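PDB 6RYO: lipoprotein signal peptidase from Staphylococcus aureus, which cleaves the signal peptide from bacterial membrane prolipoproteins, cutting just before the diacylglyceryl-modified cysteine as an aspartic-type endopeptidase of the cell membrane. Local coordinates for residues F44-K49 against F156-D160; N70-N76 against E139-D145; F115-A119 against L169-A173. All coordinates share one frame; numbering follows the deposited sequence.

Interaction 1. Residues F44-K49 against F156-D160. With OLC ((2R)-2,3-dihydroxypropyl (9Z)-octadec-9-enoate), chain B; OLC ((2R)-2,3-dihydroxypropyl (9Z)-octadec-9-enoate), chain F; OLC ((2R)-2,3-dihydroxypropyl (9Z)-octadec-9-enoate), chain C.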
loop_
_atom_site.group_PDB
_atom_site.type_symbol
_atom_site.label_atom_id
_atom_site.label_comp_id
_atom_site.label_asym_id
_atom_site.label_seq_id
_atom_site.Cartn_x
_atom_site.Cartn_y
_atom_site.Cartn_z
ATOM N N PHE A 44 3.203 10.343 2.379
ATOM C CA PHE A 44 4.397 9.739 2.961
ATOM C C PHE A 44 4.922 8.581 2.123
ATOM O O PHE A 44 6.131 8.332 2.108
ATOM C CB PHE A 44 4.114 9.275 4.386
ATOM C CG PHE A 44 4.229 10.366 5.410
ATOM C CD1 PHE A 44 5.469 10.871 5.762
ATOM C CD2 PHE A 44 3.102 10.889 6.020
ATOM C CE1 PHE A 44 5.583 11.877 6.702
ATOM C CE2 PHE A 44 3.208 11.895 6.961
ATOM C CZ PHE A 44 4.451 12.389 7.302
ATOM N N ASP A 45 4.043 7.858 1.428
ATOM C CA ASP A 45 4.519 6.799 0.545
ATOM C C ASP A 45 5.238 7.380 -0.664
ATOM O O ASP A 45 6.323 6.920 -1.037
ATOM C CB ASP A 45 3.358 5.908 0.107
ATOM C CG ASP A 45 3.708 5.046 -1.089
ATOM O OD1 ASP A 45 3.487 5.494 -2.235
ATOM O OD2 ASP A 45 4.229 3.929 -0.884
ATOM N N GLN A 46 4.644 8.398 -1.291
ATOM C CA GLN A 46 5.248 8.980 -2.484
ATOM C C GLN A 46 6.522 9.744 -2.148
ATOM O O GLN A 46 7.489 9.716 -2.920
ATOM C CB GLN A 46 4.242 9.885 -3.192
ATOM C CG GLN A 46 3.168 9.123 -3.951
ATOM C CD GLN A 46 3.750 8.230 -5.031
ATOM O OE1 GLN A 46 4.629 8.645 -5.789
ATOM N NE2 GLN A 46 3.268 6.994 -5.101
ATOM N N VAL A 47 6.545 10.432 -1.005
ATOM C CA VAL A 47 7.740 11.171 -0.610
ATOM C C VAL A 47 8.890 10.211 -0.322
ATOM O O VAL A 47 9.987 10.354 -0.871
ATOM C CB VAL A 47 7.443 12.081 0.595
ATOM C CG1 VAL A 47 8.738 12.542 1.239
ATOM C CG2 VAL A 47 6.613 13.284 0.158
ATOM N N THR A 48 8.648 9.206 0.526
ATOM C CA THR A 48 9.702 8.257 0.880
ATOM C C THR A 48 10.219 7.520 -0.350
ATOM O O THR A 48 11.432 7.342 -0.514
ATOM C CB THR A 48 9.188 7.260 1.920
ATOM O OG1 THR A 48 7.921 6.739 1.499
ATOM C CG2 THR A 48 9.042 7.932 3.279
ATOM N N LYS A 49 9.308 7.063 -1.215
ATOM C CA LYS A 49 9.716 6.460 -2.482
ATOM C C LYS A 49 10.627 7.393 -3.269
ATOM O O LYS A 49 11.640 6.959 -3.830
ATOM C CB LYS A 49 8.486 6.106 -3.318
ATOM C CG LYS A 49 7.791 4.813 -2.936
ATOM C CD LYS A 49 6.474 4.687 -3.682
ATOM C CE LYS A 49 5.887 3.294 -3.557
ATOM N NZ LYS A 49 4.541 3.211 -4.184
ATOM N N PHE A 156 9.598 -4.107 0.522
ATOM C CA PHE A 156 8.308 -3.454 0.324
ATOM C C PHE A 156 8.411 -1.968 0.672
ATOM O O PHE A 156 9.500 -1.440 0.914
ATOM C CB PHE A 156 7.215 -4.154 1.136
ATOM C CG PHE A 156 7.465 -4.166 2.619
ATOM C CD1 PHE A 156 8.267 -5.139 3.193
ATOM C CD2 PHE A 156 6.879 -3.217 3.441
ATOM C CE1 PHE A 156 8.491 -5.157 4.557
ATOM C CE2 PHE A 156 7.097 -3.231 4.804
ATOM C CZ PHE A 156 7.902 -4.205 5.362
ATOM N N ASN A 157 7.263 -1.292 0.688
ATOM C CA ASN A 157 7.216 0.152 0.874
ATOM C C ASN A 157 6.020 0.502 1.756
ATOM O O ASN A 157 5.368 -0.372 2.335
ATOM C CB ASN A 157 7.167 0.861 -0.486
ATOM C CG ASN A 157 6.089 0.302 -1.398
ATOM O OD1 ASN A 157 4.994 -0.038 -0.952
ATOM N ND2 ASN A 157 6.401 0.196 -2.686
ATOM N N ILE A 158 5.740 1.803 1.863
ATOM C CA ILE A 158 4.637 2.269 2.698
ATOM C C ILE A 158 3.295 1.843 2.111
ATOM O O ILE A 158 2.383 1.439 2.843
ATOM C CB ILE A 158 4.719 3.795 2.880
ATOM C CG1 ILE A 158 6.058 4.185 3.511
ATOM C CG2 ILE A 158 3.568 4.291 3.730
ATOM C CD1 ILE A 158 6.247 3.653 4.915
ATOM N N ALA A 159 3.151 1.929 0.785
ATOM C CA ALA A 159 1.903 1.521 0.143
ATOM C C ALA A 159 1.592 0.055 0.421
ATOM O O ALA A 159 0.428 -0.313 0.627
ATOM C CB ALA A 159 1.974 1.779 -1.361
ATOM N N ASP A 160 2.619 -0.798 0.428
ATOM C CA ASP A 160 2.417 -2.190 0.815
ATOM C C ASP A 160 2.024 -2.302 2.285
ATOM O O ASP A 160 1.197 -3.147 2.651
ATOM C CB ASP A 160 3.680 -3.004 0.533
ATOM C CG ASP A 160 4.043 -3.027 -0.936
ATOM O OD1 ASP A 160 3.123 -3.049 -1.780
ATOM O OD2 ASP A 160 5.253 -3.021 -1.252
HETATM C C10 OLC B . 4.670 -1.900 9.198
HETATM C C9 OLC B . 3.641 -2.593 8.760
HETATM C C11 OLC B . 5.864 -2.615 9.825
HETATM C C8 OLC B . 3.641 -4.116 8.879
HETATM C C24 OLC B . 7.162 -6.659 -2.297
HETATM C C12 OLC B . 7.139 -1.828 9.530
HETATM C C7 OLC B . 3.084 -4.739 7.603
HETATM C C13 OLC B . 8.207 -2.779 8.998
HETATM C C6 OLC B . 4.233 -5.060 6.651
HETATM C C14 OLC B . 9.570 -2.348 9.537
HETATM C C5 OLC B . 3.669 -5.733 5.404
HETATM C C4 OLC B . 4.772 -5.929 4.369
HETATM C C3 OLC B . 4.130 -6.207 3.012
HETATM C C2 OLC B . 5.074 -7.057 2.168
HETATM C C21 OLC B . 4.963 -7.582 -1.541
HETATM C C1 OLC B . 4.606 -7.052 0.716
HETATM C C22 OLC B . 5.672 -6.752 -2.607
HETATM O O19 OLC B . 3.466 -6.857 0.456
HETATM O O25 OLC B . 7.887 -6.720 -3.495
HETATM O O23 OLC B . 5.506 -7.355 -3.856
HETATM O O20 OLC B . 5.534 -7.273 -0.304
HETATM C C10 OLC F . 2.044 7.434 9.331
HETATM C C9 OLC F . 0.825 7.925 9.397
HETATM C C11 OLC F . 2.609 6.941 8.001
HETATM C C8 OLC F . -0.049 8.011 8.146
HETATM C C24 OLC F . -9.647 14.322 12.418
HETATM C C12 OLC F . 4.120 6.770 8.144
HETATM C C7 OLC F . -1.470 8.456 8.500
HETATM C C13 OLC F . 4.753 6.588 6.767
HETATM C C6 OLC F . -1.595 8.760 9.992
HETATM C C14 OLC F . 6.120 7.268 6.748
HETATM C C5 OLC F . -2.996 9.285 10.297
HETATM C C4 OLC F . -3.058 10.778 9.989
HETATM C C3 OLC F . -4.044 11.445 10.943
HETATM C C2 OLC F . -5.433 10.833 10.766
HETATM C C21 OLC F . -8.562 12.088 12.113
HETATM C C1 OLC F . -6.350 11.352 11.868
HETATM C C22 OLC F . -8.955 13.161 13.128
HETATM O O19 OLC F . -6.264 10.907 12.963
HETATM O O25 OLC F . -10.855 14.626 13.059
HETATM O O23 OLC F . -9.826 12.607 14.076
HETATM O O20 OLC F . -7.288 12.357 11.601
HETATM C C18 OLC C . 6.749 1.846 8.054
HETATM C C10 OLC C . -1.297 3.081 8.463
HETATM C C9 OLC C . -2.044 3.545 9.445
HETATM C C17 OLC C . 5.396 1.206 7.757
HETATM C C11 OLC C . -0.475 4.036 7.600
HETATM C C8 OLC C . -2.102 5.044 9.734
HETATM C C24 OLC C . -11.105 7.582 17.190
HETATM C C16 OLC C . 4.412 1.609 8.852
HETATM C C12 OLC C . 0.619 3.255 6.877
HETATM C C7 OLC C . -2.602 5.281 11.159
HETATM C C15 OLC C . 3.992 3.057 8.623
HETATM C C13 OLC C . 1.631 2.761 7.906
HETATM C C6 OLC C . -4.075 4.894 11.274
HETATM C C14 OLC C . 3.037 3.122 7.435
HETATM C C5 OLC C . -4.953 6.132 11.104
HETATM C C4 OLC C . -5.278 6.734 12.471
HETATM C C3 OLC C . -6.763 6.539 12.772
HETATM C C2 OLC C . -7.369 7.863 13.236
HETATM C C21 OLC C . -9.344 8.451 15.653
HETATM C C1 OLC C . -8.860 7.671 13.505
HETATM C C22 OLC C . -10.632 8.797 16.395
HETATM O O19 OLC C . -9.426 6.731 13.058
HETATM O O25 OLC C . -12.460 7.737 17.504
HETATM O O23 OLC C . -10.399 9.871 17.263
HETATM O O20 OLC C . -9.559 8.602 14.281
#

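Interaction 2. Residues N70-N76 against E139-D145. With OLC ((2R)-2,3-dihydroxypropyl (9Z)-octadec-9-enoate), chain B.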
loop_
_atom_site.group_PDB
_atom_site.type_symbol
_atom_site.label_atom_id
_atom_site.label_comp_id
_atom_site.label_asym_id
_atom_site.label_seq_id
_atom_site.Cartn_x
_atom_site.Cartn_y
_atom_site.Cartn_z
ATOM N N ASN A 70 17.070 -2.358 7.168
ATOM C CA ASN A 70 17.887 -1.607 6.229
ATOM C C ASN A 70 16.997 -0.927 5.197
ATOM O O ASN A 70 15.855 -1.335 4.967
ATOM C CB ASN A 70 18.904 -2.514 5.523
ATOM C CG ASN A 70 19.976 -3.029 6.456
ATOM O OD1 ASN A 70 20.997 -2.375 6.654
ATOM N ND2 ASN A 70 19.757 -4.210 7.033
ATOM N N ILE A 71 17.526 0.133 4.592
ATOM C CA ILE A 71 16.889 0.791 3.457
ATOM C C ILE A 71 17.638 0.331 2.213
ATOM O O ILE A 71 18.707 0.854 1.882
ATOM C CB ILE A 71 16.895 2.314 3.595
ATOM C CG1 ILE A 71 16.143 2.741 4.855
ATOM C CG2 ILE A 71 16.268 2.951 2.370
ATOM C CD1 ILE A 71 14.698 2.288 4.896
ATOM N N THR A 72 17.072 -0.646 1.516
ATOM C CA THR A 72 17.699 -1.255 0.350
ATOM C C THR A 72 16.916 -0.833 -0.887
ATOM O O THR A 72 15.748 -1.206 -1.047
ATOM C CB THR A 72 17.744 -2.774 0.492
ATOM O OG1 THR A 72 18.480 -3.122 1.673
ATOM C CG2 THR A 72 18.421 -3.394 -0.712
ATOM N N SER A 73 17.555 -0.048 -1.751
ATOM C CA SER A 73 16.895 0.467 -2.943
ATOM C C SER A 73 16.596 -0.674 -3.909
ATOM O O SER A 73 17.510 -1.383 -4.347
ATOM C CB SER A 73 17.765 1.527 -3.613
ATOM O OG SER A 73 17.094 2.123 -4.710
ATOM N N HIS A 74 15.318 -0.858 -4.230
ATOM C CA HIS A 74 14.882 -1.894 -5.155
ATOM C C HIS A 74 13.752 -1.346 -6.016
ATOM O O HIS A 74 13.060 -0.398 -5.637
ATOM C CB HIS A 74 14.424 -3.159 -4.409
ATOM C CG HIS A 74 13.898 -4.238 -5.307
ATOM N ND1 HIS A 74 14.707 -4.952 -6.165
ATOM C CD2 HIS A 74 12.645 -4.715 -5.489
ATOM C CE1 HIS A 74 13.976 -5.828 -6.831
ATOM N NE2 HIS A 74 12.720 -5.705 -6.439
ATOM N N ARG A 75 13.569 -1.959 -7.184
ATOM C CA ARG A 75 12.450 -1.663 -8.065
ATOM C C ARG A 75 11.714 -2.958 -8.374
ATOM O O ARG A 75 12.342 -3.995 -8.606
ATOM C CB ARG A 75 12.914 -0.995 -9.369
ATOM C CG ARG A 75 13.719 0.284 -9.175
ATOM C CD ARG A 75 12.944 1.315 -8.372
ATOM N NE ARG A 75 13.648 2.593 -8.297
ATOM C CZ ARG A 75 14.576 2.889 -7.392
ATOM N NH1 ARG A 75 14.928 1.995 -6.479
ATOM N NH2 ARG A 75 15.159 4.079 -7.406
ATOM N N ASN A 76 10.385 -2.899 -8.372
ATOM C CA ASN A 76 9.549 -4.073 -8.590
ATOM C C ASN A 76 8.705 -3.872 -9.840
ATOM O O ASN A 76 7.994 -2.867 -9.959
ATOM C CB ASN A 76 8.648 -4.342 -7.380
ATOM C CG ASN A 76 8.181 -5.785 -7.309
ATOM O OD1 ASN A 76 7.999 -6.444 -8.335
ATOM N ND2 ASN A 76 7.984 -6.285 -6.093
ATOM N N GLU A 139 7.137 0.740 -12.868
ATOM C CA GLU A 139 7.779 -0.018 -11.804
ATOM C C GLU A 139 7.244 0.485 -10.472
ATOM O O GLU A 139 6.414 1.398 -10.421
ATOM C CB GLU A 139 9.307 0.111 -11.866
ATOM C CG GLU A 139 9.942 -0.522 -13.084
ATOM C CD GLU A 139 11.409 -0.178 -13.220
ATOM O OE1 GLU A 139 11.886 0.717 -12.489
ATOM O OE2 GLU A 139 12.081 -0.808 -14.062
ATOM N N VAL A 140 7.718 -0.118 -9.385
ATOM C CA VAL A 140 7.352 0.285 -8.034
ATOM C C VAL A 140 8.624 0.393 -7.209
ATOM O O VAL A 140 9.449 -0.528 -7.213
ATOM C CB VAL A 140 6.366 -0.708 -7.385
ATOM C CG1 VAL A 140 6.145 -0.359 -5.924
ATOM C CG2 VAL A 140 5.041 -0.707 -8.129
ATOM N N VAL A 141 8.782 1.509 -6.503
ATOM C CA VAL A 141 9.952 1.724 -5.656
ATOM C C VAL A 141 9.768 0.953 -4.355
ATOM O O VAL A 141 8.803 1.180 -3.618
ATOM C CB VAL A 141 10.175 3.218 -5.384
ATOM C CG1 VAL A 141 11.235 3.415 -4.299
ATOM C CG2 VAL A 141 10.580 3.924 -6.661
ATOM N N ASP A 142 10.689 0.036 -4.076
ATOM C CA ASP A 142 10.700 -0.731 -2.839
ATOM C C ASP A 142 11.991 -0.439 -2.090
ATOM O O ASP A 142 13.078 -0.515 -2.674
ATOM C CB ASP A 142 10.577 -2.227 -3.118
ATOM C CG ASP A 142 9.205 -2.616 -3.618
ATOM O OD1 ASP A 142 8.218 -1.941 -3.254
ATOM O OD2 ASP A 142 9.111 -3.608 -4.370
ATOM N N PHE A 143 11.873 -0.103 -0.804
ATOM C CA PHE A 143 13.054 0.240 -0.014
ATOM C C PHE A 143 13.099 -0.365 1.382
ATOM O O PHE A 143 14.177 -0.365 1.985
ATOM C CB PHE A 143 13.191 1.764 0.106
ATOM C CG PHE A 143 11.970 2.441 0.666
ATOM C CD1 PHE A 143 10.938 2.839 -0.167
ATOM C CD2 PHE A 143 11.860 2.685 2.024
ATOM C CE1 PHE A 143 9.816 3.464 0.344
ATOM C CE2 PHE A 143 10.739 3.311 2.542
ATOM C CZ PHE A 143 9.717 3.700 1.699
ATOM N N ILE A 144 12.000 -0.881 1.927
ATOM C CA ILE A 144 12.003 -1.402 3.292
ATOM C C ILE A 144 12.515 -2.837 3.274
ATOM O O ILE A 144 11.898 -3.722 2.673
ATOM C CB ILE A 144 10.607 -1.318 3.924
ATOM C CG1 ILE A 144 10.180 0.143 4.077
ATOM C CG2 ILE A 144 10.592 -2.018 5.270
ATOM C CD1 ILE A 144 8.819 0.319 4.717
ATOM N N ASP A 145 13.638 -3.069 3.951
ATOM C CA ASP A 145 14.325 -4.357 3.956
ATOM C C ASP A 145 14.581 -4.754 5.402
ATOM O O ASP A 145 15.459 -4.185 6.058
ATOM C CB ASP A 145 15.634 -4.275 3.168
ATOM C CG ASP A 145 16.342 -5.611 3.064
ATOM O OD1 ASP A 145 15.749 -6.644 3.443
ATOM O OD2 ASP A 145 17.501 -5.630 2.597
HETATM C C10 OLC B . 4.670 -1.900 9.198
HETATM C C9 OLC B . 3.641 -2.593 8.760
HETATM C C11 OLC B . 5.864 -2.615 9.825
HETATM C C8 OLC B . 3.641 -4.116 8.879
HETATM C C24 OLC B . 7.162 -6.659 -2.297
HETATM C C12 OLC B . 7.139 -1.828 9.530
HETATM C C7 OLC B . 3.084 -4.739 7.603
HETATM C C13 OLC B . 8.207 -2.779 8.998
HETATM C C6 OLC B . 4.233 -5.060 6.651
HETATM C C14 OLC B . 9.570 -2.348 9.537
HETATM C C5 OLC B . 3.669 -5.733 5.404
HETATM C C4 OLC B . 4.772 -5.929 4.369
HETATM C C3 OLC B . 4.130 -6.207 3.012
HETATM C C2 OLC B . 5.074 -7.057 2.168
HETATM C C21 OLC B . 4.963 -7.582 -1.541
HETATM C C1 OLC B . 4.606 -7.052 0.716
HETATM C C22 OLC B . 5.672 -6.752 -2.607
HETATM O O19 OLC B . 3.466 -6.857 0.456
HETATM O O25 OLC B . 7.887 -6.720 -3.495
HETATM O O23 OLC B . 5.506 -7.355 -3.856
HETATM O O20 OLC B . 5.534 -7.273 -0.304
#

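Interaction 3. Residues F115-A119 against L169-A173. With OLC ((2R)-2,3-dihydroxypropyl (9Z)-octadec-9-enoate), chain D.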
loop_
_atom_site.group_PDB
_atom_site.type_symbol
_atom_site.label_atom_id
_atom_site.label_comp_id
_atom_site.label_asym_id
_atom_site.label_seq_id
_atom_site.Cartn_x
_atom_site.Cartn_y
_atom_site.Cartn_z
ATOM N N PHE A 115 -14.475 2.238 11.899
ATOM C CA PHE A 115 -13.394 1.255 11.867
ATOM C C PHE A 115 -13.172 0.713 10.460
ATOM O O PHE A 115 -12.036 0.661 9.974
ATOM C CB PHE A 115 -13.699 0.115 12.841
ATOM C CG PHE A 115 -12.667 -0.975 12.842
ATOM C CD1 PHE A 115 -12.852 -2.123 12.087
ATOM C CD2 PHE A 115 -11.515 -0.856 13.600
ATOM C CE1 PHE A 115 -11.905 -3.128 12.087
ATOM C CE2 PHE A 115 -10.564 -1.857 13.604
ATOM C CZ PHE A 115 -10.760 -2.995 12.848
ATOM N N MET A 116 -14.246 0.290 9.793
ATOM C CA MET A 116 -14.102 -0.251 8.445
ATOM C C MET A 116 -13.763 0.842 7.440
ATOM O O MET A 116 -12.993 0.609 6.501
ATOM C CB MET A 116 -15.376 -0.986 8.029
ATOM C CG MET A 116 -15.534 -2.355 8.667
ATOM S SD MET A 116 -16.428 -3.504 7.602
ATOM C CE MET A 116 -18.059 -2.761 7.577
ATOM N N GLN A 117 -14.339 2.034 7.614
ATOM C CA GLN A 117 -14.027 3.144 6.718
ATOM C C GLN A 117 -12.547 3.507 6.781
ATOM O O GLN A 117 -11.938 3.846 5.759
ATOM C CB GLN A 117 -14.900 4.352 7.059
ATOM C CG GLN A 117 -16.376 4.167 6.723
ATOM C CD GLN A 117 -17.204 5.401 7.022
ATOM O OE1 GLN A 117 -16.666 6.485 7.249
ATOM N NE2 GLN A 117 -18.523 5.242 7.027
ATOM N N VAL A 118 -11.953 3.451 7.977
ATOM C CA VAL A 118 -10.508 3.637 8.104
ATOM C C VAL A 118 -9.768 2.518 7.380
ATOM O O VAL A 118 -8.775 2.754 6.679
ATOM C CB VAL A 118 -10.103 3.712 9.588
ATOM C CG1 VAL A 118 -8.586 3.640 9.737
ATOM C CG2 VAL A 118 -10.641 4.986 10.222
ATOM N N ALA A 119 -10.240 1.280 7.548
ATOM C CA ALA A 119 -9.594 0.138 6.908
ATOM C C ALA A 119 -9.660 0.246 5.390
ATOM O O ALA A 119 -8.664 0.011 4.695
ATOM C CB ALA A 119 -10.239 -1.161 7.390
ATOM N N LEU A 169 -6.997 -5.200 9.596
ATOM C CA LEU A 169 -8.155 -4.598 10.250
ATOM C C LEU A 169 -9.458 -5.237 9.783
ATOM O O LEU A 169 -10.348 -5.503 10.599
ATOM C CB LEU A 169 -8.175 -3.092 9.998
ATOM C CG LEU A 169 -6.994 -2.302 10.568
ATOM C CD1 LEU A 169 -7.165 -0.811 10.296
ATOM C CD2 LEU A 169 -6.839 -2.568 12.058
ATOM N N ILE A 170 -9.595 -5.490 8.478
ATOM C CA ILE A 170 -10.827 -6.103 7.990
ATOM C C ILE A 170 -10.910 -7.560 8.428
ATOM O O ILE A 170 -12.006 -8.070 8.687
ATOM C CB ILE A 170 -10.954 -5.958 6.458
ATOM C CG1 ILE A 170 -9.881 -6.767 5.724
ATOM C CG2 ILE A 170 -10.894 -4.496 6.049
ATOM C CD1 ILE A 170 -10.391 -8.065 5.124
ATOM N N ILE A 171 -9.771 -8.251 8.523
ATOM C CA ILE A 171 -9.774 -9.608 9.065
ATOM C C ILE A 171 -10.250 -9.592 10.510
ATOM O O ILE A 171 -10.982 -10.486 10.951
ATOM C CB ILE A 171 -8.378 -10.247 8.925
ATOM C CG1 ILE A 171 -8.109 -10.620 7.464
ATOM C CG2 ILE A 171 -8.245 -11.465 9.822
ATOM C CD1 ILE A 171 -6.760 -11.260 7.240
ATOM N N ILE A 172 -9.861 -8.561 11.266
ATOM C CA ILE A 172 -10.414 -8.377 12.604
ATOM C C ILE A 172 -11.880 -7.969 12.522
ATOM O O ILE A 172 -12.696 -8.383 13.355
ATOM C CB ILE A 172 -9.575 -7.348 13.388
ATOM C CG1 ILE A 172 -8.145 -7.857 13.561
ATOM C CG2 ILE A 172 -10.203 -7.048 14.741
ATOM C CD1 ILE A 172 -7.210 -6.858 14.202
ATOM N N ALA A 173 -12.246 -7.173 11.512
ATOM C CA ALA A 173 -13.652 -6.850 11.296
ATOM C C ALA A 173 -14.424 -8.041 10.739
ATOM O O ALA A 173 -15.631 -8.161 10.980
ATOM C CB ALA A 173 -13.783 -5.649 10.362
HETATM C C10 OLC D . 2.840 0.516 12.665
HETATM C C9 OLC D . 1.695 1.157 12.559
HETATM C C11 OLC D . 2.945 -0.728 13.545
HETATM C C8 OLC D . 0.469 0.658 13.322
HETATM C C24 OLC D . -11.611 4.497 15.388
HETATM C C7 OLC D . -0.803 1.209 12.682
HETATM C C6 OLC D . -2.008 0.441 13.222
HETATM C C5 OLC D . -3.293 1.136 12.781
HETATM C C4 OLC D . -4.445 0.700 13.682
HETATM C C3 OLC D . -5.278 1.928 14.044
HETATM C C2 OLC D . -6.613 1.489 14.643
HETATM C C21 OLC D . -9.598 3.289 14.549
HETATM C C1 OLC D . -7.755 2.061 13.805
HETATM C C22 OLC D . -10.955 3.130 15.224
HETATM O O19 OLC D . -7.533 2.544 12.745
HETATM O O25 OLC D . -12.869 4.331 15.979
HETATM O O23 OLC D . -11.773 2.316 14.431
HETATM O O20 OLC D . -9.065 2.023 14.290
#

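Interaction 1. Residues F44-K49 against F156-D160
Asp45 reaches from helix 31-55 to the first turn of helix 158-174, where it meets Ile158 and Ala159. Its CB lies against Ile158 CB at 3.7 Å, where the two backbones come closest. With CG anti to the backbone N (chi1 164°), the carboxylate is swung across to the neighbouring helix, and CG packs beside the Ala159 methyl. OD2 takes a bent hydrogen bond (135°) from Ala159 N, 2.8 Å away, the donor standing 41° out of the carboxylate plane. OD1 turns back along its own helix and receives Lys49 NZ on its syn lone pair, a salt bridge of 3.2 Å; Lys49 NZ has a second salt-bridge partner in Asp133. An aspartate suits this place because a helix start offers N-H groups without acceptors in the preceding turn, and its partial positive charge would probably steady the carboxylate. The small Ala159 lets that carboxylate come close.

The extended chain of Lys49 brings CE to 3.3 Å from Asn157 ND2, an amide nitrogen whose stronger bond goes to Val141 O. Ile158, set between the helices, crosses Thr48 at about a right angle and rests its CD1 3.7 Å from C18 of a monoolein chain, as befits a branched apolar residue near lipid. Asn157 is the N-cap: its OD1 accepts Asp160 N at 2.9 Å, while Asp160 OD2 accepts Asn157 N at 3.3 Å. This reciprocal pair is a capping box, and it fixes the start of the helix that carries Asp160, a predicted active-site aspartate of the A8 peptidases.

Interaction 2. Residues N70-N76 against E139-D145
Asn70 to Asn76 pairs with Val140 to Asp145 as two antiparallel strands, mainly through backbone hydrogen bonds. Asn70 with Asp145, His74 with Asp142 and Asn76 with Val140 are hydrogen-bonded pairs; Asn70 N to Asp145 O, at 2.7 Å, is nearly straight (174°). Between Ile71 and His74 the register slips by one residue at a beta bulge, where Thr72 N still reaches Phe143 O at 2.9 Å. CA-H...O contacts, such as Phe143 CA to Thr72 O at 3.2 Å, fill in beside the regular bonds.

Polar side chains add a second set. Thr72 OG1 donates to Asp145 OD2 on its anti lone pair, 2.8 Å away; a chi1 of -176° points the Asp145 carboxylate away from its own N and up to the hydroxyl, which a residue as short as threonine can offer right beside the strand. Arg75, bent at chi2, folds back along its own strand so that NH1 bonds Ser73 OG (2.8 Å), almost in the guanidinium plane, and His74 O from the face opposite to Asp142 N. Asn76 ND2 gives Asp142 OD2 a weak bond of 3.4 Å, the amide and carboxylate planes nearly perpendicular, and also bonds a modified side chain of the bound peptide, while Asn76 OD1 accepts from Gly78 N. Asp142, a predicted active-site residue, uses OD1 to bond a polar side chain of that peptide.

Packing contacts are fewer. Ile71 and Phe143 lie side by side, CG2 to CB 4.0 Å, and the Val141 CG2 methyl sits over a face of the flat, charged Arg75 guanidinium, 3.7 Å from NE.

Strand 69-76 is the middle one of three, with 61-63 on its other flank, where Ser61 OG hydrogen-bonds Thr72 OG1. Phe143 packs on Thr48 and Ile52 of helix 31-55, and Val140 on Asn130 and Arg134 of helix 114-137.

Interaction 3. Residues F115-A119 against L169-A173
Phe115 reaches Leu169 and Ala173 with the edge of its ring. A chi1 near 180° (178°) carries the ring out across to helix 158-174, and CE1 comes within 3.2 Å of Leu169 O, close to the ring plane. That carbonyl already accepts the helical bond from Ala173 N, so the aromatic C-H edge adds a weakly polar neighbour. CE1 also touches Ala173 CB at 3.6 Å, and CZ meets Leu169 CB at 3.8 Å; a large flat ring suits a place where the partner helix presents a methyl and a carbonyl. Across the ring, by CD2, the monoolein hydroxyl O23 lies at the edge.

Met116 follows, its flexible chain laying CG against Ala173 CB at 4.1 Å. Here two predicted transmembrane helices of the bundle, 114-137 and 158-174, run roughly antiparallel: their short segments pass 9.7 Å apart at an angle of 149°, a separation that Phe115 spans to reach the small Ala173 of the partner helix. Val118 is buried; its CG1 lies 3.4 Å from O19 of the monoolein, and its side chain also touches Ile37 of helix 31-55. At Ala119 the backbones draw in, and its lone methyl fits between Leu169 CB, at 3.8 Å, and Ile170 CG2, at 3.7 Å.

How the interactions relate
From the N terminus, helix 31-55 supplies residues 44-49, and the loop they open closes only at 156-160, in interaction 1. Within it strand 69-76 pairs with strand 140-146, so interaction 2 is wholly enclosed by interaction 1. Helix 114-137 starts inside both loops, but its partner segment 169-173 lies beyond them, and interaction 3 therefore crosses the other two. Interactions 1 and 2 touch, through Phe156 O to Ile144 N (2.8 Å, a probable hydrogen bond), and bring the predicted active-site residues Asp142 and Asp160 together. Helix 158-174 serves both interactions 1 and 3, whose centres are about 21 Å apart, thus joining sheet, site and the far end of the bundle.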